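Local coordinates for protein 6-phosphogluconolactonase (Trypanosoma cruzi, PDB 6VYE) that probably catalyses the hydrolysis of 6-phosphogluconolactone to 6-phosphogluconate, the second step of the pentose phosphate pathway, at residues A[24-28]-A[259-263]; A[36-41]-A[70-76]; A[126-131]-A[203-207]; A[156-160]-A[187-191]; A[233-237]-A[265-269]. All coordinates share one frame. Numbering follows the deposited sequence.

Interaction 1: residues A[24-28]-A[259-263]; sequences LSGVA and FILDK
This is a buried, mainly apolar helix-on-sheet contact, without hydrogen bonds between the segments, in which the first turn of helix 24-38 lies against the C-terminal end of strand 256-262. The two short axes run nearly antiparallel, at 162°, and approach to 8.8 Å; Leu24 CA to Ile260 CA is 6.5 Å. Segment 24-28 is regular alpha helix (Ala28 N to Leu24 O, 2.9 Å); Phe259 to Leu261 are extended. Ile260, an mt rotamer, points toward the helix: its CG2 lies 3.9 Å from Leu24 CG, its CD1 3.8 Å from Val27 CG1 and 4.1 Å from Ala28 CB. Leu24 (chi1 -89°, chi2 82°) lies along the strand backbone, its CD2 3.4 Å from Ile260 O and its CD1 4.1 Å from Asp262 CB. Leu261 points away from the helix; its side chain touches Leu233 on the other face of the sheet. Asp262 OD1 accepts from Gly226 N and Ile265 N. Helices covering a largely parallel sheet are typical of the Rossmann-like fold of the glucosamine-6-phosphate isomerase/6-phosphogluconolactonase family.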
# COMPACT_ATOMS: atom_id res chain seq x y z
N LEU A 24 -8.36 3.67 -14.19
CA LEU A 24 -8.04 3.71 -12.74
C LEU A 24 -6.66 4.34 -12.52
O LEU A 24 -6.59 5.23 -11.63
CB LEU A 24 -8.12 2.32 -12.09
CG LEU A 24 -9.50 1.94 -11.55
CD1 LEU A 24 -10.37 1.43 -12.67
CD2 LEU A 24 -9.42 0.91 -10.44
N SER A 25 -5.63 3.96 -13.29
CA SER A 25 -4.25 4.50 -13.10
C SER A 25 -4.29 6.02 -13.28
O SER A 25 -3.62 6.70 -12.49
CB SER A 25 -3.18 3.86 -13.96
OG SER A 25 -3.63 3.60 -15.28
N GLY A 26 -5.06 6.51 -14.25
CA GLY A 26 -5.23 7.95 -14.55
C GLY A 26 -5.82 8.69 -13.37
O GLY A 26 -5.30 9.77 -13.03
N VAL A 27 -6.88 8.16 -12.76
CA VAL A 27 -7.51 8.76 -11.55
C VAL A 27 -6.55 8.69 -10.35
O VAL A 27 -6.53 9.64 -9.58
CB VAL A 27 -8.87 8.10 -11.24
CG1 VAL A 27 -9.46 8.65 -9.95
CG2 VAL A 27 -9.85 8.28 -12.40
N ALA A 28 -5.79 7.62 -10.19
CA ALA A 28 -4.88 7.43 -9.04
C ALA A 28 -3.74 8.44 -9.14
O ALA A 28 -3.42 9.12 -8.15
CB ALA A 28 -4.35 6.02 -9.02
N PHE A 259 -11.37 5.34 -2.44
CA PHE A 259 -11.53 4.05 -3.17
C PHE A 259 -11.75 4.39 -4.65
O PHE A 259 -12.66 5.19 -4.99
CB PHE A 259 -12.70 3.23 -2.61
CG PHE A 259 -12.49 2.55 -1.28
CD1 PHE A 259 -13.40 1.60 -0.84
CD2 PHE A 259 -11.45 2.91 -0.44
CE1 PHE A 259 -13.25 0.99 0.39
CE2 PHE A 259 -11.28 2.26 0.78
CZ PHE A 259 -12.17 1.30 1.19
N ILE A 260 -10.88 3.86 -5.51
CA ILE A 260 -10.95 4.05 -6.98
C ILE A 260 -11.32 2.69 -7.56
O ILE A 260 -10.57 1.72 -7.39
CB ILE A 260 -9.62 4.66 -7.51
CG1 ILE A 260 -9.22 5.90 -6.71
CG2 ILE A 260 -9.68 4.94 -9.01
CD1 ILE A 260 -7.94 6.57 -7.22
N LEU A 261 -12.51 2.61 -8.15
CA LEU A 261 -13.17 1.35 -8.57
C LEU A 261 -13.48 1.36 -10.07
O LEU A 261 -13.67 2.46 -10.65
CB LEU A 261 -14.46 1.23 -7.76
CG LEU A 261 -14.32 1.42 -6.26
CD1 LEU A 261 -15.67 1.28 -5.59
CD2 LEU A 261 -13.35 0.39 -5.69
N ASP A 262 -13.61 0.18 -10.66
CA ASP A 262 -14.24 -0.01 -11.99
C ASP A 262 -15.74 -0.22 -11.77
O ASP A 262 -16.16 -0.37 -10.60
CB ASP A 262 -13.54 -1.12 -12.79
CG ASP A 262 -13.91 -2.55 -12.40
OD1 ASP A 262 -14.25 -2.79 -11.21
OD2 ASP A 262 -13.85 -3.42 -13.29
N LYS A 263 -16.52 -0.21 -12.86
CA LYS A 263 -18.00 -0.39 -12.87
C LYS A 263 -18.34 -1.76 -12.28
O LYS A 263 -19.21 -1.83 -11.42
CB LYS A 263 -18.56 -0.28 -14.29
CG LYS A 263 -18.47 1.10 -14.92
CD LYS A 263 -19.48 2.07 -14.36
CE LYS A 263 -19.60 3.34 -15.18
NZ LYS A 263 -19.35 4.54 -14.33

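Interaction 2: residues A[36-41]-A[70-76]; sequences IHASER and LLKEERA. With PO4 (phosphate ion), chain C; GOL (glycerol), chain E.
A salt bridge between Arg41 and Glu74 links the two segments on their solvent-exposed side. Glu74 OE1 accepts from Arg41 NH1 at 3.0 Å and from Arg41 NE at 3.2 Å, at the edge of the guanidinium. Arg41 is stretched out (chi2 174°, chi3 171°) to reach it, and its NH2 gives a 3.0 Å hydrogen bond to O4 of a phosphate ion. His37 NE2 is hydrogen-bonded to O1 of a glycerol at 2.9 Å; O3 of the same glycerol takes a weak bond from Leu70 N at 3.1 Å. Both groups probably come from the crystallisation liquor. Inward, Ile36, an mt rotamer on the last turn of helix 24-38, packs its CG2 on Ala76 CB (3.7 Å) and Leu70 CD1 (4.1 Å), and its CD1 on Leu71 CD2 (4.3 Å). His37 CE1 approaches Leu70 CD1 at 3.7 Å. Ile36 CA to Ala76 CA is 6.7 Å. Residues 70-73 form a wider pi-type turn; Arg75, with positive phi (52°), then turns the chain, and Ala76 N bonds to Leu70 O at 3.3 Å. The contact thus joins the C-terminal end of helix 24-38 to the link between helix 68-73 and strand 77-85 of the alpha/beta fold. Its chemistry implies a charged outer side over an apolar interior, the Arg41 guanidinium binding Glu74 and phosphate at once.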
# COMPACT_ATOMS: atom_id res chain seq x y z
N ILE A 36 0.14 16.05 -3.65
CA ILE A 36 1.49 16.69 -3.69
C ILE A 36 1.30 18.20 -3.71
O ILE A 36 1.88 18.90 -2.86
CB ILE A 36 2.32 16.19 -4.89
CG1 ILE A 36 2.70 14.72 -4.73
CG2 ILE A 36 3.55 17.09 -5.08
CD1 ILE A 36 3.28 14.09 -5.96
N HIS A 37 0.48 18.72 -4.62
CA HIS A 37 0.32 20.18 -4.82
C HIS A 37 -0.43 20.86 -3.68
O HIS A 37 -0.33 22.11 -3.57
CB HIS A 37 -0.33 20.46 -6.16
CG HIS A 37 0.57 20.10 -7.29
ND1 HIS A 37 1.93 20.32 -7.19
CD2 HIS A 37 0.33 19.58 -8.51
CE1 HIS A 37 2.51 19.93 -8.32
NE2 HIS A 37 1.55 19.44 -9.13
N ALA A 38 -1.18 20.12 -2.87
CA ALA A 38 -1.96 20.65 -1.72
C ALA A 38 -1.00 20.92 -0.57
O ALA A 38 -1.39 21.64 0.33
CB ALA A 38 -3.04 19.67 -1.30
N SER A 39 0.20 20.33 -0.62
CA SER A 39 1.24 20.39 0.42
C SER A 39 2.26 21.46 0.03
O SER A 39 2.78 21.41 -1.11
CB SER A 39 1.88 19.05 0.55
OG SER A 39 2.37 18.85 1.86
N GLU A 40 2.58 22.38 0.94
CA GLU A 40 3.70 23.34 0.72
C GLU A 40 5.00 22.57 0.44
O GLU A 40 5.27 21.53 1.12
CB GLU A 40 3.79 24.31 1.89
CG GLU A 40 2.61 25.28 1.89
CD GLU A 40 2.74 26.42 2.88
OE1 GLU A 40 2.26 27.54 2.56
OE2 GLU A 40 3.32 26.19 3.95
N ARG A 41 5.77 23.06 -0.54
CA ARG A 41 7.07 22.49 -1.00
C ARG A 41 8.02 22.25 0.19
O ARG A 41 8.88 21.36 0.08
CB ARG A 41 7.72 23.38 -2.06
CG ARG A 41 7.15 23.18 -3.46
CD ARG A 41 7.68 24.17 -4.48
NE ARG A 41 7.31 23.86 -5.86
CZ ARG A 41 6.14 24.15 -6.44
NH1 ARG A 41 5.91 23.79 -7.69
NH2 ARG A 41 5.18 24.71 -5.74
N LEU A 70 8.28 16.76 -11.69
CA LEU A 70 7.74 16.94 -10.34
C LEU A 70 8.49 16.01 -9.39
O LEU A 70 8.78 16.45 -8.28
CB LEU A 70 6.24 16.66 -10.37
CG LEU A 70 5.52 16.72 -9.04
CD1 LEU A 70 5.69 18.07 -8.39
CD2 LEU A 70 4.05 16.41 -9.21
N LEU A 71 8.79 14.78 -9.82
CA LEU A 71 9.32 13.69 -8.94
C LEU A 71 10.86 13.71 -8.89
O LEU A 71 11.44 13.48 -7.79
CB LEU A 71 8.78 12.35 -9.43
CG LEU A 71 7.25 12.24 -9.42
CD1 LEU A 71 6.81 10.87 -9.89
CD2 LEU A 71 6.66 12.58 -8.06
N LYS A 72 11.50 13.96 -10.03
CA LYS A 72 12.98 13.91 -10.14
C LYS A 72 13.58 15.27 -9.78
O LYS A 72 14.35 15.32 -8.82
CB LYS A 72 13.38 13.42 -11.54
CG LYS A 72 14.84 13.61 -11.94
CD LYS A 72 15.05 13.09 -13.35
CE LYS A 72 16.36 12.38 -13.55
NZ LYS A 72 17.50 13.31 -13.59
N GLU A 73 13.26 16.33 -10.53
CA GLU A 73 13.83 17.70 -10.32
C GLU A 73 13.27 18.32 -9.04
O GLU A 73 14.05 19.00 -8.36
CB GLU A 73 13.51 18.66 -11.47
CG GLU A 73 14.53 18.61 -12.59
CD GLU A 73 14.57 17.27 -13.30
OE1 GLU A 73 13.49 16.70 -13.54
OE2 GLU A 73 15.68 16.76 -13.53
N GLU A 74 11.97 18.18 -8.77
CA GLU A 74 11.30 18.92 -7.67
C GLU A 74 11.25 18.03 -6.41
O GLU A 74 10.84 18.56 -5.35
CB GLU A 74 9.93 19.47 -8.07
CG GLU A 74 9.96 20.56 -9.12
CD GLU A 74 8.61 21.28 -9.24
OE1 GLU A 74 8.08 21.75 -8.19
OE2 GLU A 74 8.06 21.33 -10.37
N ARG A 75 11.69 16.77 -6.50
CA ARG A 75 11.84 15.87 -5.33
C ARG A 75 10.54 15.83 -4.52
O ARG A 75 10.61 16.02 -3.28
CB ARG A 75 13.03 16.36 -4.49
CG ARG A 75 14.35 16.42 -5.25
CD ARG A 75 15.51 17.06 -4.52
NE ARG A 75 15.58 16.61 -3.14
CZ ARG A 75 16.14 15.49 -2.72
NH1 ARG A 75 16.73 14.67 -3.57
NH2 ARG A 75 16.15 15.19 -1.44
N ALA A 76 9.38 15.65 -5.16
CA ALA A 76 8.07 15.73 -4.49
C ALA A 76 7.76 14.52 -3.60
O ALA A 76 7.00 14.71 -2.62
CB ALA A 76 7.00 15.92 -5.51
P PO4 C . 4.56 26.31 -2.36
O1 PO4 C . 4.34 27.72 -2.95
O2 PO4 C . 4.67 26.44 -0.87
O3 PO4 C . 3.34 25.49 -2.68
O4 PO4 C . 5.77 25.76 -2.99
C1 GOL E . 2.95 19.16 -13.06
O1 GOL E . 2.20 18.77 -11.91
C2 GOL E . 3.85 18.04 -13.54
O2 GOL E . 3.65 16.95 -12.66
C3 GOL E . 5.32 18.40 -13.59
O3 GOL E . 6.12 17.25 -13.87

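Interaction 3: residues A[126-131]-A[203-207]; sequences VACNDA and KVWRV. With PO4 (phosphate ion), chain D.
Segment 126-131 enters helix 128-146 from an extended Val126, with Ala127 at the N-cap; Ala127 N donates to Asp130 OD2 (2.9 Å), and Ala131 N to Ala127 O (3.2 Å). Segment 203-207 is extended and joins strand 206-209 at Arg206, with Ala131 and Val207 CA atoms 6.2 Å apart. Trp205 (chi1 -85°, chi2 104°) points toward the helix start and meets four residues of the other segment. Cys128 CA sits over its face in a CH-pi contact, 4.0 Å from the six-membered ring centroid, and Cys128 SG makes an oblique sulfur-aromatic contact at 4.5 Å from the same centroid. Val126 CG1 reaches Trp205 CB at 4.0 Å, and Ala131 CB reaches Trp205 CE3 at 4.0 Å; Val207 CG2 lies 3.8 Å from Ala131 O. Arg206 points away and binds a phosphate ion, NH2 to O4 at 2.6 Å and NH1 to O1 at 2.9 Å. Arg85 and His173 also bind this ion, probably from the crystallisation liquor; such an anion site is consistent with the phosphate-binding pocket of a sugar-phosphate enzyme.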
# COMPACT_ATOMS: atom_id res chain seq x y z
N VAL A 126 14.21 -18.98 2.93
CA VAL A 126 13.72 -17.86 3.79
C VAL A 126 12.67 -18.43 4.74
O VAL A 126 11.77 -19.13 4.26
CB VAL A 126 13.15 -16.70 2.97
CG1 VAL A 126 12.52 -15.63 3.86
CG2 VAL A 126 14.22 -16.07 2.08
N ALA A 127 12.82 -18.17 6.04
CA ALA A 127 11.87 -18.59 7.09
C ALA A 127 11.36 -17.34 7.81
O ALA A 127 11.88 -16.22 7.54
CB ALA A 127 12.55 -19.55 8.06
N CYS A 128 10.39 -17.55 8.71
CA CYS A 128 9.70 -16.49 9.49
C CYS A 128 10.72 -15.55 10.15
O CYS A 128 10.50 -14.32 10.08
CB CYS A 128 8.79 -17.09 10.56
SG CYS A 128 7.74 -15.84 11.35
N ASN A 129 11.79 -16.09 10.74
CA ASN A 129 12.76 -15.30 11.55
C ASN A 129 13.55 -14.36 10.64
O ASN A 129 13.92 -13.28 11.12
CB ASN A 129 13.72 -16.16 12.37
CG ASN A 129 14.44 -15.35 13.42
OD1 ASN A 129 13.81 -14.85 14.35
ND2 ASN A 129 15.75 -15.16 13.26
N ASP A 130 13.81 -14.77 9.39
CA ASP A 130 14.45 -13.95 8.33
C ASP A 130 13.53 -12.77 7.97
O ASP A 130 14.02 -11.63 7.90
CB ASP A 130 14.69 -14.74 7.05
CG ASP A 130 15.67 -15.89 7.21
OD1 ASP A 130 16.81 -15.63 7.63
OD2 ASP A 130 15.28 -17.03 6.94
N ALA A 131 12.25 -13.05 7.72
CA ALA A 131 11.22 -12.04 7.41
C ALA A 131 11.14 -11.05 8.57
O ALA A 131 11.11 -9.83 8.32
CB ALA A 131 9.90 -12.72 7.15
N LYS A 203 4.22 -17.92 -3.30
CA LYS A 203 4.40 -18.57 -1.98
C LYS A 203 5.76 -18.19 -1.41
O LYS A 203 6.64 -19.07 -1.30
CB LYS A 203 4.28 -20.09 -2.12
CG LYS A 203 2.96 -20.54 -2.70
CD LYS A 203 1.78 -20.08 -1.90
CE LYS A 203 0.51 -20.78 -2.30
NZ LYS A 203 -0.64 -20.34 -1.47
N VAL A 204 5.91 -16.91 -1.07
CA VAL A 204 7.13 -16.35 -0.45
C VAL A 204 6.70 -15.50 0.75
O VAL A 204 5.56 -14.95 0.74
CB VAL A 204 7.96 -15.54 -1.46
CG1 VAL A 204 8.53 -16.43 -2.56
CG2 VAL A 204 7.15 -14.40 -2.08
N TRP A 205 7.57 -15.44 1.75
CA TRP A 205 7.43 -14.55 2.91
C TRP A 205 7.38 -13.10 2.41
O TRP A 205 8.04 -12.79 1.37
CB TRP A 205 8.57 -14.81 3.88
CG TRP A 205 8.28 -15.94 4.81
CD1 TRP A 205 8.77 -17.22 4.76
CD2 TRP A 205 7.39 -15.89 5.93
NE1 TRP A 205 8.23 -17.96 5.78
CE2 TRP A 205 7.39 -17.18 6.52
CE3 TRP A 205 6.58 -14.90 6.50
CZ2 TRP A 205 6.62 -17.49 7.64
CZ3 TRP A 205 5.82 -15.21 7.60
CH2 TRP A 205 5.83 -16.49 8.16
N ARG A 206 6.63 -12.24 3.10
CA ARG A 206 6.58 -10.80 2.74
C ARG A 206 6.80 -9.98 4.00
O ARG A 206 6.47 -10.48 5.12
CB ARG A 206 5.26 -10.42 2.10
CG ARG A 206 5.04 -11.10 0.75
CD ARG A 206 4.04 -12.19 0.91
NE ARG A 206 3.68 -12.77 -0.36
CZ ARG A 206 2.68 -12.38 -1.13
NH1 ARG A 206 1.98 -11.30 -0.83
NH2 ARG A 206 2.43 -13.03 -2.27
N VAL A 207 7.43 -8.83 3.81
CA VAL A 207 7.48 -7.76 4.82
C VAL A 207 6.33 -6.84 4.43
O VAL A 207 6.14 -6.69 3.23
CB VAL A 207 8.86 -7.06 4.81
CG1 VAL A 207 8.89 -5.87 5.75
CG2 VAL A 207 9.96 -8.05 5.14
P PO4 D . -0.26 -10.60 -3.49
O1 PO4 D . -0.12 -9.81 -2.15
O2 PO4 D . -0.48 -9.63 -4.61
O3 PO4 D . -1.46 -11.51 -3.46
O4 PO4 D . 1.00 -11.44 -3.68

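Interaction 4: residues A[156-160]-A[187-191]; sequences AEIPV and MHRAV
Ile158, an mm rotamer (chi1 -60°, chi2 -64°), lays its CD1 over the backbone of the loop leading into strand 191-194, 3.2 Å from His188 O, 4.1 Å from Ala190 N and 4.3 Å from Ala190 CB. In the alpha/beta fold this joins the small antiparallel pair 149-150/157-158 to the approach to edge strand 191-194 of the main sheet. Segment 156-160 is extended, its strand 157-158 weakly bonded; 187-191 is an irregular loop up to Val191, with His188 and Ala190 turned (psi -51° and -30°). Residues 156-158 and 188-190 run roughly side by side in the same sense: CA atoms of Ala156 and His188 are 5.4 Å apart, those of Ile158 and Ala190 5.8 Å. No hydrogen bond links the segments; Glu139 holds the loop, bonding to Ala190 N and Val191 N and forming a salt bridge with Arg189. At the exposed end, poorly ordered Ala156 sets its CB at the edge of the His188 ring, 3.7 Å from ND1. At the buried end, Pro159 CD meets Ala190 CB at 3.6 Å.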
# COMPACT_ATOMS: atom_id res chain seq x y z
N ALA A 156 3.41 2.92 21.81
CA ALA A 156 3.92 2.67 20.44
C ALA A 156 4.07 3.99 19.68
O ALA A 156 3.15 4.83 19.74
CB ALA A 156 3.00 1.72 19.69
N GLU A 157 5.21 4.16 19.00
CA GLU A 157 5.48 5.34 18.14
C GLU A 157 5.45 4.87 16.68
O GLU A 157 6.11 3.90 16.31
CB GLU A 157 6.78 6.02 18.56
CG GLU A 157 6.57 7.46 18.96
CD GLU A 157 7.66 8.07 19.81
OE1 GLU A 157 7.84 7.61 20.95
OE2 GLU A 157 8.31 9.02 19.32
N ILE A 158 4.65 5.54 15.88
CA ILE A 158 4.32 5.09 14.52
C ILE A 158 4.78 6.21 13.59
O ILE A 158 4.62 7.39 13.88
CB ILE A 158 2.81 4.74 14.45
CG1 ILE A 158 2.46 3.62 15.43
CG2 ILE A 158 2.37 4.37 13.05
CD1 ILE A 158 3.15 2.31 15.12
N PRO A 159 5.42 5.86 12.46
CA PRO A 159 5.63 6.82 11.39
C PRO A 159 4.27 7.14 10.77
O PRO A 159 3.39 6.30 10.75
CB PRO A 159 6.60 6.11 10.44
CG PRO A 159 6.27 4.65 10.65
CD PRO A 159 5.88 4.51 12.12
N VAL A 160 4.11 8.38 10.32
CA VAL A 160 2.87 8.88 9.71
C VAL A 160 3.20 9.10 8.24
O VAL A 160 3.96 10.01 7.94
CB VAL A 160 2.35 10.14 10.43
CG1 VAL A 160 1.18 10.79 9.71
CG2 VAL A 160 1.95 9.81 11.86
N MET A 187 -1.10 -3.95 16.04
CA MET A 187 -1.48 -2.55 16.40
C MET A 187 -0.35 -1.84 17.15
O MET A 187 -0.58 -0.69 17.53
CB MET A 187 -2.77 -2.47 17.22
CG MET A 187 -4.06 -2.72 16.41
SD MET A 187 -4.35 -1.83 14.81
CE MET A 187 -5.50 -2.98 14.05
N HIS A 188 0.83 -2.43 17.31
CA HIS A 188 1.98 -1.74 17.98
C HIS A 188 3.13 -1.51 17.00
O HIS A 188 3.53 -0.34 16.86
CB HIS A 188 2.26 -2.46 19.30
CG HIS A 188 1.09 -2.30 20.22
ND1 HIS A 188 0.81 -1.09 20.85
CD2 HIS A 188 0.06 -3.13 20.50
CE1 HIS A 188 -0.32 -1.21 21.53
NE2 HIS A 188 -0.80 -2.45 21.34
N ARG A 189 3.57 -2.54 16.27
CA ARG A 189 4.69 -2.46 15.29
C ARG A 189 4.20 -1.74 14.01
O ARG A 189 3.06 -1.96 13.59
CB ARG A 189 5.17 -3.87 14.90
CG ARG A 189 5.53 -4.83 16.03
CD ARG A 189 6.41 -4.28 17.13
NE ARG A 189 7.32 -3.25 16.69
CZ ARG A 189 7.88 -2.34 17.49
NH1 ARG A 189 7.64 -2.35 18.80
NH2 ARG A 189 8.69 -1.41 16.99
N ALA A 190 5.05 -0.92 13.39
CA ALA A 190 4.74 -0.20 12.13
C ALA A 190 4.82 -1.17 10.94
O ALA A 190 4.14 -0.91 9.93
CB ALA A 190 5.69 0.94 11.94
N VAL A 191 5.68 -2.20 11.04
CA VAL A 191 6.03 -3.19 9.98
C VAL A 191 6.00 -4.60 10.59
O VAL A 191 6.39 -4.77 11.74
CB VAL A 191 7.42 -2.93 9.38
CG1 VAL A 191 7.61 -3.70 8.09
CG2 VAL A 191 7.72 -1.44 9.20

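Interaction 5: residues A[233-237]-A[265-269]; sequences LNGII and IAENL. Unlike the reference sequence in segment 265-269: Glu267 (reference Gly).
Leu233, on helix 230-237, points toward segment 265-269, and its tp rotamer (chi1 180°, chi2 62°) places CD2 3.7 Å from Ile265 CG1 and 4.4 Å from Leu269 CD2. The CA atoms of Leu233 and Ile265 are 7.5 Å apart. Next comes Asn234, whose side chain ends close to that of Asn268 and packs beside Leu269 CD1; the CA atoms of Asn234 and Asn268 lie 7.7 Å apart. The helix continues through Gly235 and Ile236, with Ile236 N bonded to Leu233 O at 3.0 Å. In this Rossmann-like fold the helix covers one face of the central sheet, its Leu233 and Ile237 resting on Phe259 of strand 256-262, and the segment following that strand folds back over the helix flank. Ile237, one turn beyond Leu233, also points across, its CD1 3.7 Å from Leu269 CD2. The opposing backbone forms a type I beta turn from Ala266 to Leu269, closed by Leu269 N to Ala266 O at 3.2 Å. This turn brings Leu269 (chi1 -92°, chi2 51°) back to the helix, where it touches both Leu233 and Ile237, although Asn268 and Leu269 are poorly ordered.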
# COMPACT_ATOMS: atom_id res chain seq x y z
N LEU A 233 -15.19 -6.44 -1.47
CA LEU A 233 -15.34 -4.96 -1.35
C LEU A 233 -16.55 -4.63 -0.47
O LEU A 233 -16.44 -3.79 0.43
CB LEU A 233 -15.48 -4.33 -2.73
CG LEU A 233 -15.63 -2.81 -2.70
CD1 LEU A 233 -14.40 -2.13 -2.09
CD2 LEU A 233 -15.93 -2.30 -4.11
N ASN A 234 -17.68 -5.30 -0.72
CA ASN A 234 -18.94 -5.11 0.04
C ASN A 234 -18.68 -5.37 1.54
O ASN A 234 -19.32 -4.72 2.37
CB ASN A 234 -20.05 -5.95 -0.60
CG ASN A 234 -20.44 -5.53 -2.02
OD1 ASN A 234 -20.22 -4.39 -2.45
ND2 ASN A 234 -21.02 -6.45 -2.79
N GLY A 235 -17.77 -6.27 1.90
CA GLY A 235 -17.50 -6.60 3.31
C GLY A 235 -16.70 -5.51 4.00
O GLY A 235 -16.71 -5.54 5.22
N ILE A 236 -16.05 -4.60 3.26
CA ILE A 236 -15.42 -3.37 3.84
C ILE A 236 -16.50 -2.29 4.00
O ILE A 236 -16.55 -1.63 5.08
CB ILE A 236 -14.23 -2.84 3.01
CG1 ILE A 236 -13.20 -3.91 2.68
CG2 ILE A 236 -13.57 -1.67 3.72
CD1 ILE A 236 -12.23 -3.50 1.63
N ILE A 237 -17.28 -2.07 2.94
CA ILE A 237 -18.15 -0.86 2.78
C ILE A 237 -19.46 -1.03 3.57
O ILE A 237 -19.82 -0.08 4.23
CB ILE A 237 -18.39 -0.57 1.28
CG1 ILE A 237 -17.13 0.05 0.66
CG2 ILE A 237 -19.59 0.34 1.08
CD1 ILE A 237 -17.20 0.19 -0.84
N ILE A 265 -16.85 -3.92 -10.19
CA ILE A 265 -16.71 -4.15 -8.71
C ILE A 265 -17.74 -3.31 -7.95
O ILE A 265 -18.12 -3.75 -6.84
CB ILE A 265 -15.27 -3.92 -8.19
CG1 ILE A 265 -15.05 -4.64 -6.85
CG2 ILE A 265 -14.94 -2.43 -8.13
CD1 ILE A 265 -13.64 -4.60 -6.34
N ALA A 266 -18.20 -2.20 -8.53
CA ALA A 266 -19.04 -1.17 -7.89
C ALA A 266 -20.55 -1.38 -8.16
O ALA A 266 -21.32 -0.48 -7.78
CB ALA A 266 -18.60 0.19 -8.38
N GLU A 267 -20.99 -2.55 -8.66
CA GLU A 267 -22.41 -2.78 -9.08
C GLU A 267 -23.38 -2.66 -7.90
O GLU A 267 -24.49 -2.19 -8.12
CB GLU A 267 -22.59 -4.12 -9.81
CG GLU A 267 -21.36 -4.53 -10.61
CD GLU A 267 -21.52 -5.41 -11.85
OE1 GLU A 267 -22.28 -5.00 -12.76
OE2 GLU A 267 -20.82 -6.47 -11.92
N ASN A 268 -23.00 -3.00 -6.66
CA ASN A 268 -23.91 -2.93 -5.48
C ASN A 268 -23.72 -1.64 -4.66
O ASN A 268 -24.49 -1.43 -3.70
CB ASN A 268 -23.74 -4.15 -4.57
CG ASN A 268 -24.07 -5.46 -5.26
OD1 ASN A 268 -25.07 -5.58 -5.96
ND2 ASN A 268 -23.24 -6.46 -5.03
N LEU A 269 -22.75 -0.79 -4.99
CA LEU A 269 -22.54 0.50 -4.27
C LEU A 269 -23.60 1.51 -4.71
O LEU A 269 -24.07 1.40 -5.86
CB LEU A 269 -21.14 1.04 -4.58
CG LEU A 269 -20.04 0.61 -3.61
CD1 LEU A 269 -20.03 -0.90 -3.40
CD2 LEU A 269 -18.68 1.10 -4.12

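In the fold
From the N terminus, helix 24-38 opens interaction 1, which closes only at strand 256-262 and so ties the first helix to the last strand. Inside that long loop lie interaction 2, tying the far end of the same helix to the end of helix 68-73, and, later in series, interaction 3, between helix 128-146 and strand 206-209. Interaction 4, joining strand 157-158 to the loop before strand 191-194, is nested within interaction 3 and touches it where Val191 meets Val207. Interaction 5 opens on helix 230-237 before interaction 1 has closed and ends after it, so the two cross; Leu261 packs on Leu233 and Leu269. Interactions 1 and 3 lie about 31 Å apart, centre to centre.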